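Local coordinates for protein glutamine cyclotransferase (PDB 3MBR) that probably converts N-terminal glutamine residues of peptides into pyroglutamate, acting as a glutaminyl cyclase built on a calcium-binding beta-propeller, at residues T6-H17 with W225-L236. The protein carries 1 engineered substitution. Sequence-based numbering, arbitrary orientation.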
ATOM      1  N   THR A   6      17.631 -11.771   3.053  1.00 32.02           N
ATOM      2  CA  THR A   6      16.277 -12.173   2.775  1.00 32.88           C
ATOM      3  C   THR A   6      15.660 -12.811   3.973  1.00 31.47           C
ATOM      4  O   THR A   6      16.193 -13.767   4.545  1.00 34.41           O
ATOM      5  CB  THR A   6      16.206 -13.060   1.514  1.00 35.60           C
ATOM      6  OG1 THR A   6      16.675 -12.271   0.406  1.00 38.41           O
ATOM      7  CG2 THR A   6      14.788 -13.450   1.243  1.00 35.01           C
ATOM      8  N   GLN A   7      14.555 -12.259   4.384  1.00 28.97           N
ATOM      9  CA  GLN A   7      13.842 -12.660   5.560  1.00 29.66           C
ATOM     10  C   GLN A   7      12.760 -13.638   5.138  1.00 28.78           C
ATOM     11  O   GLN A   7      12.004 -13.408   4.205  1.00 30.42           O
ATOM     12  CB  GLN A   7      13.268 -11.433   6.274  1.00 29.90           C
ATOM     13  CG  GLN A   7      12.374 -11.721   7.464  1.00 29.54           C
ATOM     14  CD  GLN A   7      12.035 -10.502   8.198  1.00 28.92           C
ATOM     15  OE1 GLN A   7      11.950  -9.401   7.565  1.00 33.59           O
ATOM     16  NE2 GLN A   7      11.756 -10.615   9.483  1.00 32.43           N
ATOM     17  N   GLY A   8      12.622 -14.738   5.880  1.00 28.64           N
ATOM     18  CA  GLY A   8      11.558 -15.674   5.600  1.00 28.71           C
ATOM     19  C   GLY A   8      10.166 -15.277   6.050  1.00 26.15           C
ATOM     20  O   GLY A   8       9.992 -14.349   6.787  1.00 27.73           O
ATOM     21  N   TYR A   9       9.207 -16.062   5.664  1.00 25.69           N
ATOM     22  CA  TYR A   9       7.842 -15.832   6.104  1.00 25.09           C
ATOM     23  C   TYR A   9       7.087 -17.114   6.026  1.00 26.88           C
ATOM     24  O   TYR A   9       7.558 -18.069   5.364  1.00 29.74           O
ATOM     25  CB  TYR A   9       7.136 -14.752   5.229  1.00 24.20           C
ATOM     26  CG  TYR A   9       6.808 -15.246   3.839  1.00 25.77           C
ATOM     27  CD1 TYR A   9       5.545 -15.728   3.526  1.00 27.42           C
ATOM     28  CD2 TYR A   9       7.832 -15.334   2.864  1.00 25.98           C
ATOM     29  CE1 TYR A   9       5.240 -16.260   2.248  1.00 27.29           C
ATOM     30  CE2 TYR A   9       7.571 -15.822   1.575  1.00 28.72           C
ATOM     31  CZ  TYR A   9       6.288 -16.322   1.264  1.00 28.97           C
ATOM     32  OH  TYR A   9       6.052 -16.829   0.022  1.00 35.27           O
ATOM     33  N   ARG A  10       5.930 -17.130   6.689  1.00 26.19           N
ATOM     34  CA  ARG A  10       4.988 -18.202   6.514  1.00 27.61           C
ATOM     35  C   ARG A  10       3.607 -17.676   6.264  1.00 24.76           C
ATOM     36  O   ARG A  10       3.261 -16.633   6.752  1.00 24.12           O
ATOM     37  CB  ARG A  10       4.976 -19.179   7.651  1.00 32.60           C
ATOM     38  CG  ARG A  10       4.511 -18.760   8.894  1.00 33.38           C
ATOM     39  CD  ARG A  10       4.539 -19.980   9.955  1.00 40.21           C
ATOM     40  NE  ARG A  10       4.108 -19.364  11.191  1.00 41.10           N
ATOM     41  CZ  ARG A  10       2.844 -19.266  11.627  1.00 43.63           C
ATOM     42  NH1 ARG A  10       1.832 -19.855  10.973  1.00 43.46           N
ATOM     43  NH2 ARG A  10       2.590 -18.549  12.751  1.00 40.68           N
ATOM     44  N   VAL A  11       2.838 -18.416   5.484  1.00 24.26           N
ATOM     45  CA  VAL A  11       1.434 -18.100   5.251  1.00 23.69           C
ATOM     46  C   VAL A  11       0.664 -18.635   6.449  1.00 24.49           C
ATOM     47  O   VAL A  11       0.655 -19.852   6.707  1.00 27.91           O
ATOM     48  CB  VAL A  11       0.914 -18.671   3.939  1.00 23.73           C
ATOM     49  CG1 VAL A  11      -0.543 -18.492   3.773  1.00 24.42           C
ATOM     50  CG2 VAL A  11       1.669 -18.061   2.725  1.00 25.33           C
ATOM     51  N   VAL A  12       0.024 -17.742   7.182  1.00 22.59           N
ATOM     52  CA  VAL A  12      -0.839 -18.110   8.292  1.00 24.23           C
ATOM     53  C   VAL A  12      -2.199 -18.609   7.747  1.00 24.21           C
ATOM     54  O   VAL A  12      -2.733 -19.652   8.194  1.00 25.95           O
ATOM     55  CB  VAL A  12      -1.057 -16.872   9.253  1.00 24.37           C
ATOM     56  CG1 VAL A  12      -2.061 -17.160  10.357  1.00 26.80           C
ATOM     57  CG2 VAL A  12       0.235 -16.308   9.781  1.00 28.41           C
ATOM     58  N   LYS A  13      -2.813 -17.819   6.886  1.00 21.59           N
ATOM     59  CA  LYS A  13      -4.152 -18.058   6.446  1.00 20.81           C
ATOM     60  C   LYS A  13      -4.398 -17.440   5.089  1.00 20.92           C
ATOM     61  O   LYS A  13      -3.860 -16.376   4.832  1.00 20.76           O
ATOM     62  CB  LYS A  13      -5.164 -17.520   7.514  1.00 22.59           C
ATOM     63  CG  LYS A  13      -6.548 -17.946   7.268  1.00 21.78           C
ATOM     64  CD  LYS A  13      -7.347 -17.651   8.588  1.00 23.82           C
ATOM     65  CE  LYS A  13      -8.846 -17.881   8.411  1.00 25.66           C
ATOM     66  NZ  LYS A  13      -9.629 -17.738   9.743  1.00 26.49           N
ATOM     67  N   ARG A  14      -5.220 -18.119   4.283  1.00 22.50           N
ATOM     68  CA  ARG A  14      -5.649 -17.577   2.966  1.00 21.84           C
ATOM     69  C   ARG A  14      -7.042 -17.147   3.170  1.00 22.04           C
ATOM     70  O   ARG A  14      -7.858 -17.900   3.764  1.00 26.17           O
ATOM     71  CB  ARG A  14      -5.551 -18.632   1.843  1.00 25.24           C
ATOM     72  CG  ARG A  14      -4.111 -19.108   1.762  1.00 30.45           C
ATOM     73  CD  ARG A  14      -3.904 -20.371   0.848  1.00 37.70           C
ATOM     74  NE  ARG A  14      -2.490 -20.814   1.006  1.00 48.13           N
ATOM     75  CZ  ARG A  14      -1.533 -20.769   0.071  1.00 55.07           C
ATOM     76  NH1 ARG A  14      -1.807 -20.416  -1.206  1.00 58.32           N
ATOM     77  NH2 ARG A  14      -0.290 -21.134   0.412  1.00 57.52           N
ATOM     78  N   TYR A  15      -7.387 -16.011   2.611  1.00 19.93           N
ATOM     79  CA  TYR A  15      -8.761 -15.458   2.659  1.00 18.60           C
ATOM     80  C   TYR A  15      -9.200 -15.204   1.217  1.00 19.23           C
ATOM     81  O   TYR A  15      -8.385 -14.928   0.375  1.00 19.90           O
ATOM     82  CB  TYR A  15      -8.731 -14.111   3.405  1.00 20.14           C
ATOM     83  CG  TYR A  15      -8.253 -14.180   4.825  1.00 18.50           C
ATOM     84  CD1 TYR A  15      -6.907 -14.119   5.132  1.00 18.71           C
ATOM     85  CD2 TYR A  15      -9.211 -14.301   5.860  1.00 22.60           C
ATOM     86  CE1 TYR A  15      -6.478 -14.179   6.445  1.00 19.72           C
ATOM     87  CE2 TYR A  15      -8.771 -14.358   7.221  1.00 22.78           C
ATOM     88  CZ  TYR A  15      -7.388 -14.257   7.484  1.00 20.45           C
ATOM     89  OH  TYR A  15      -6.990 -14.211   8.829  1.00 22.36           O
ATOM     90  N   PRO A  16     -10.476 -15.273   0.934  1.00 20.71           N
ATOM     91  CA  PRO A  16     -10.950 -14.954  -0.432  1.00 20.82           C
ATOM     92  C   PRO A  16     -10.693 -13.489  -0.789  1.00 20.27           C
ATOM     93  O   PRO A  16     -10.894 -12.612   0.057  1.00 22.74           O
ATOM     94  CB  PRO A  16     -12.451 -15.230  -0.382  1.00 25.54           C
ATOM     95  CG  PRO A  16     -12.793 -15.509   1.046  1.00 28.63           C
ATOM     96  CD  PRO A  16     -11.568 -15.553   1.893  1.00 22.95           C
ATOM     97  N   HIS A  17     -10.346 -13.238  -2.059  1.00 19.13           N
ATOM     98  CA  HIS A  17     -10.285 -11.879  -2.529  1.00 17.74           C
ATOM     99  C   HIS A  17     -11.024 -11.790  -3.842  1.00 18.39           C
ATOM    100  O   HIS A  17     -10.972 -12.740  -4.674  1.00 19.47           O
ATOM    101  CB  HIS A  17      -8.799 -11.507  -2.763  1.00 17.42           C
ATOM    102  CG  HIS A  17      -8.549 -10.091  -3.254  1.00 15.80           C
ATOM    103  ND1 HIS A  17      -8.000  -9.845  -4.508  1.00 17.72           N
ATOM    104  CD2 HIS A  17      -8.634  -8.883  -2.636  1.00 17.04           C
ATOM    105  CE1 HIS A  17      -7.825  -8.523  -4.664  1.00 18.07           C
ATOM    106  NE2 HIS A  17      -8.218  -7.911  -3.540  1.00 17.49           N
ATOM    107  N   TRP A 225      -5.966 -10.773  -7.695  1.00 17.73           N
ATOM    108  CA  TRP A 225      -5.570 -12.013  -6.980  1.00 17.05           C
ATOM    109  C   TRP A 225      -6.839 -12.728  -6.468  1.00 17.11           C
ATOM    110  O   TRP A 225      -7.775 -12.087  -5.986  1.00 18.45           O
ATOM    111  CB  TRP A 225      -4.691 -11.736  -5.792  1.00 17.25           C
ATOM    112  CG  TRP A 225      -3.272 -11.395  -6.158  1.00 15.92           C
ATOM    113  CD1 TRP A 225      -2.793 -10.840  -7.319  1.00 18.66           C
ATOM    114  CD2 TRP A 225      -2.150 -11.510  -5.276  1.00 16.88           C
ATOM    115  NE1 TRP A 225      -1.429 -10.617  -7.201  1.00 18.07           N
ATOM    116  CE2 TRP A 225      -1.020 -11.025  -5.971  1.00 16.19           C
ATOM    117  CE3 TRP A 225      -2.001 -11.938  -3.955  1.00 16.65           C
ATOM    118  CZ2 TRP A 225       0.279 -10.946  -5.374  1.00 18.53           C
ATOM    119  CZ3 TRP A 225      -0.725 -11.891  -3.353  1.00 17.44           C
ATOM    120  CH2 TRP A 225       0.376 -11.412  -4.039  1.00 19.04           C
ATOM    121  N   PRO A 226      -6.834 -14.074  -6.467  1.00 16.87           N
ATOM    122  CA  PRO A 226      -8.013 -14.820  -5.978  1.00 17.76           C
ATOM    123  C   PRO A 226      -8.004 -14.908  -4.456  1.00 18.02           C
ATOM    124  O   PRO A 226      -9.045 -15.279  -3.863  1.00 20.04           O
ATOM    125  CB  PRO A 226      -7.863 -16.218  -6.594  1.00 19.36           C
ATOM    126  CG  PRO A 226      -6.357 -16.350  -6.726  1.00 20.42           C
ATOM    127  CD  PRO A 226      -5.867 -14.962  -7.116  1.00 19.69           C
ATOM    128  N   MET A 227      -6.907 -14.538  -3.810  1.00 18.27           N
ATOM    129  CA  MET A 227      -6.751 -14.649  -2.374  1.00 18.55           C
ATOM    130  C   MET A 227      -6.008 -13.456  -1.822  1.00 17.27           C
ATOM    131  O   MET A 227      -5.304 -12.740  -2.513  1.00 17.36           O
ATOM    132  CB  MET A 227      -5.933 -15.904  -2.005  1.00 20.64           C
ATOM    133  CG  MET A 227      -6.673 -17.234  -2.369  1.00 28.45           C
ATOM    134  SD  MET A 227      -5.852 -18.707  -1.916  1.00 38.46           S
ATOM    135  CE  MET A 227      -4.865 -18.972  -3.421  1.00 42.40           C
ATOM    136  N   LEU A 228      -6.245 -13.276  -0.548  1.00 18.20           N
ATOM    137  CA  LEU A 228      -5.530 -12.344   0.299  1.00 17.04           C
ATOM    138  C   LEU A 228      -4.836 -13.202   1.352  1.00 15.78           C
ATOM    139  O   LEU A 228      -5.482 -14.104   1.916  1.00 18.66           O
ATOM    140  CB  LEU A 228      -6.496 -11.267   0.864  1.00 18.45           C
ATOM    141  CG  LEU A 228      -5.945 -10.304   1.936  1.00 19.61           C
ATOM    142  CD1 LEU A 228      -6.496  -8.976   1.765  1.00 21.81           C
ATOM    143  CD2 LEU A 228      -6.174 -10.909   3.299  1.00 21.48           C
ATOM    144  N   TYR A 229      -3.584 -12.925   1.627  1.00 16.67           N
ATOM    145  CA  TYR A 229      -2.805 -13.794   2.559  1.00 17.22           C
ATOM    146  C   TYR A 229      -2.446 -13.073   3.818  1.00 16.40           C
ATOM    147  O   TYR A 229      -1.991 -11.942   3.785  1.00 17.88           O
ATOM    148  CB  TYR A 229      -1.489 -14.202   1.931  1.00 18.07           C
ATOM    149  CG  TYR A 229      -1.674 -15.014   0.666  1.00 20.39           C
ATOM    150  CD1 TYR A 229      -1.731 -14.378  -0.587  1.00 23.33           C
ATOM    151  CD2 TYR A 229      -1.762 -16.377   0.702  1.00 22.86           C
ATOM    152  CE1 TYR A 229      -1.888 -15.093  -1.744  1.00 25.30           C
ATOM    153  CE2 TYR A 229      -1.894 -17.107  -0.477  1.00 27.00           C
ATOM    154  CZ  TYR A 229      -2.024 -16.451  -1.696  1.00 24.91           C
ATOM    155  OH  TYR A 229      -2.120 -17.184  -2.850  1.00 33.67           O
ATOM    156  N   GLU A 230      -2.650 -13.721   4.961  1.00 17.16           N
ATOM    157  CA  GLU A 230      -2.036 -13.261   6.225  1.00 17.49           C
ATOM    158  C   GLU A 230      -0.708 -13.988   6.298  1.00 17.56           C
ATOM    159  O   GLU A 230      -0.660 -15.207   6.207  1.00 18.70           O
ATOM    160  CB  GLU A 230      -2.943 -13.672   7.423  1.00 19.01           C
ATOM    161  CG  GLU A 230      -2.367 -13.252   8.762  1.00 20.53           C
ATOM    162  CD  GLU A 230      -3.275 -13.615   9.920  1.00 22.30           C
ATOM    163  OE1 GLU A 230      -2.773 -13.563  11.053  1.00 24.84           O
ATOM    164  OE2 GLU A 230      -4.465 -13.928   9.686  1.00 21.94           O
ATOM    165  N   ILE A 231       0.358 -13.233   6.493  1.00 17.25           N
ATOM    166  CA  ILE A 231       1.721 -13.801   6.544  1.00 18.75           C
ATOM    167  C   ILE A 231       2.419 -13.363   7.858  1.00 20.15           C
ATOM    168  O   ILE A 231       2.159 -12.280   8.361  1.00 21.34           O
ATOM    169  CB  ILE A 231       2.524 -13.382   5.331  1.00 18.92           C
ATOM    170  CG1 ILE A 231       2.761 -11.907   5.283  1.00 19.26           C
ATOM    171  CG2 ILE A 231       1.931 -13.883   3.999  1.00 20.40           C
ATOM    172  CD1 ILE A 231       3.785 -11.516   4.185  1.00 22.30           C
ATOM    173  N   ARG A 232       3.251 -14.265   8.367  1.00 21.50           N
ATOM    174  CA  ARG A 232       4.011 -13.942   9.554  1.00 23.81           C
ATOM    175  C   ARG A 232       5.509 -13.928   9.163  1.00 24.26           C
ATOM    176  O   ARG A 232       5.983 -14.905   8.592  1.00 26.96           O
ATOM    177  CB  ARG A 232       3.716 -14.981  10.651  1.00 27.41           C
ATOM    178  CG  ARG A 232       4.234 -14.551  12.090  1.00 33.66           C
ATOM    179  CD  ARG A 232       3.070 -13.760  12.755  1.00 42.06           C
ATOM    180  NE  ARG A 232       1.920 -14.606  13.134  1.00 40.74           N
ATOM    181  CZ  ARG A 232       0.581 -14.464  12.817  1.00 35.52           C
ATOM    182  NH1 ARG A 232      -0.049 -13.423  12.010  1.00 28.95           N
ATOM    183  NH2 ARG A 232      -0.128 -15.476  13.409  1.00 35.50           N
ATOM    184  N   LEU A 233       6.231 -12.834   9.385  1.00 24.66           N
ATOM    185  CA  LEU A 233       7.652 -12.753   9.038  1.00 27.00           C
ATOM    186  C   LEU A 233       8.498 -13.545  10.035  1.00 28.39           C
ATOM    187  O   LEU A 233       8.215 -13.529  11.255  1.00 30.56           O
ATOM    188  CB  LEU A 233       8.139 -11.326   9.057  1.00 26.46           C
ATOM    189  CG  LEU A 233       7.334 -10.393   8.086  1.00 27.17           C
ATOM    190  CD1 LEU A 233       8.032  -9.043   8.003  1.00 30.75           C
ATOM    191  CD2 LEU A 233       7.217 -11.029   6.656  1.00 25.76           C
ATOM    192  N   THR A 234       9.502 -14.276   9.546  1.00 28.80           N
ATOM    193  CA  THR A 234      10.402 -15.032  10.441  1.00 28.99           C
ATOM    194  C   THR A 234      11.483 -14.113  10.952  1.00 31.21           C
ATOM    195  O   THR A 234      12.107 -13.472  10.172  1.00 30.99           O
ATOM    196  CB  THR A 234      11.048 -16.150   9.598  1.00 30.49           C
ATOM    197  OG1 THR A 234       9.977 -16.949   9.081  1.00 32.89           O
ATOM    198  CG2 THR A 234      12.068 -17.023  10.420  1.00 33.78           C
ATOM    199  N   PRO A 235      11.749 -14.074  12.276  1.00 33.30           N
ATOM    200  CA  PRO A 235      12.792 -13.150  12.790  1.00 33.39           C
ATOM    201  C   PRO A 235      14.117 -13.413  12.050  1.00 33.98           C
ATOM    202  O   PRO A 235      14.443 -14.585  11.798  1.00 32.93           O
ATOM    203  CB  PRO A 235      12.903 -13.570  14.281  1.00 36.60           C
ATOM    204  CG  PRO A 235      11.435 -14.036  14.590  1.00 39.04           C
ATOM    205  CD  PRO A 235      11.039 -14.777  13.374  1.00 34.35           C
ATOM    206  N   LEU A 236      14.879 -12.362  11.731  1.00 33.58           N
ATOM    207  CA  LEU A 236      16.183 -12.552  11.119  1.00 40.54           C
ATOM    208  C   LEU A 236      17.184 -12.738  12.233  1.00 43.86           C
ATOM    209  O   LEU A 236      17.019 -12.106  13.269  1.00 43.75           O
ATOM    210  CB  LEU A 236      16.575 -11.251  10.498  1.00 41.58           C
ATOM    211  CG  LEU A 236      16.952 -11.182   9.044  1.00 46.93           C
ATOM    212  CD1 LEU A 236      16.372 -12.166   8.181  1.00 45.88           C
ATOM    213  CD2 LEU A 236      16.556  -9.831   8.739  1.00 42.50           C
TER
HETATM  214  O   HOH W   1      14.106 -14.719   8.463  1.00 22.15           O
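Y15 and E230 meet where strands 9-16 and 227-233 pair antiparallel: the phenol OH donates to E230 OE2 over 2.7 Å, nearly in line with that C-O bond. E230 reaches it with CG anti to the backbone N (chi1 179°) and the chain extended. Its other oxygen, OE1, takes R232 NH1 at 2.9 Å on the anti lone pair, so both carboxylate oxygens are held and the negative charge is probably stabilised. V12 CG2 sits over the centre of the R232 guanidinium, 3.6 Å from R232 CZ. V12 and K13 both face E230 in a classic beta bulge, and the V12 side chain is directed toward strand 227-233, consistent with CG2 covering that guanidinium face; V12 N gives E230 O a bond of 2.8 Å, while that from K13 N is weak. The buried Y15, L228 and E230 pack closely here, L228 CD2 against Y15 CD1 at 3.8 Å. On the other face of the sheet the packing is at the surface: the exposed R14 lays its guanidinium face over the Y229 ring edge, with NH1 3.4 Å from Y229 CE2. At one end H17 ND1 donates in its ring plane to W225 O at 2.7 Å, while H17 NE2 bonds E35; at the other, Q7 NE2 binds T234 O. The N-terminal strand thus pairs with the C-terminal strand as the outermost strand of a four-stranded blade, the "Velcro" closure characteristic of beta-propellers.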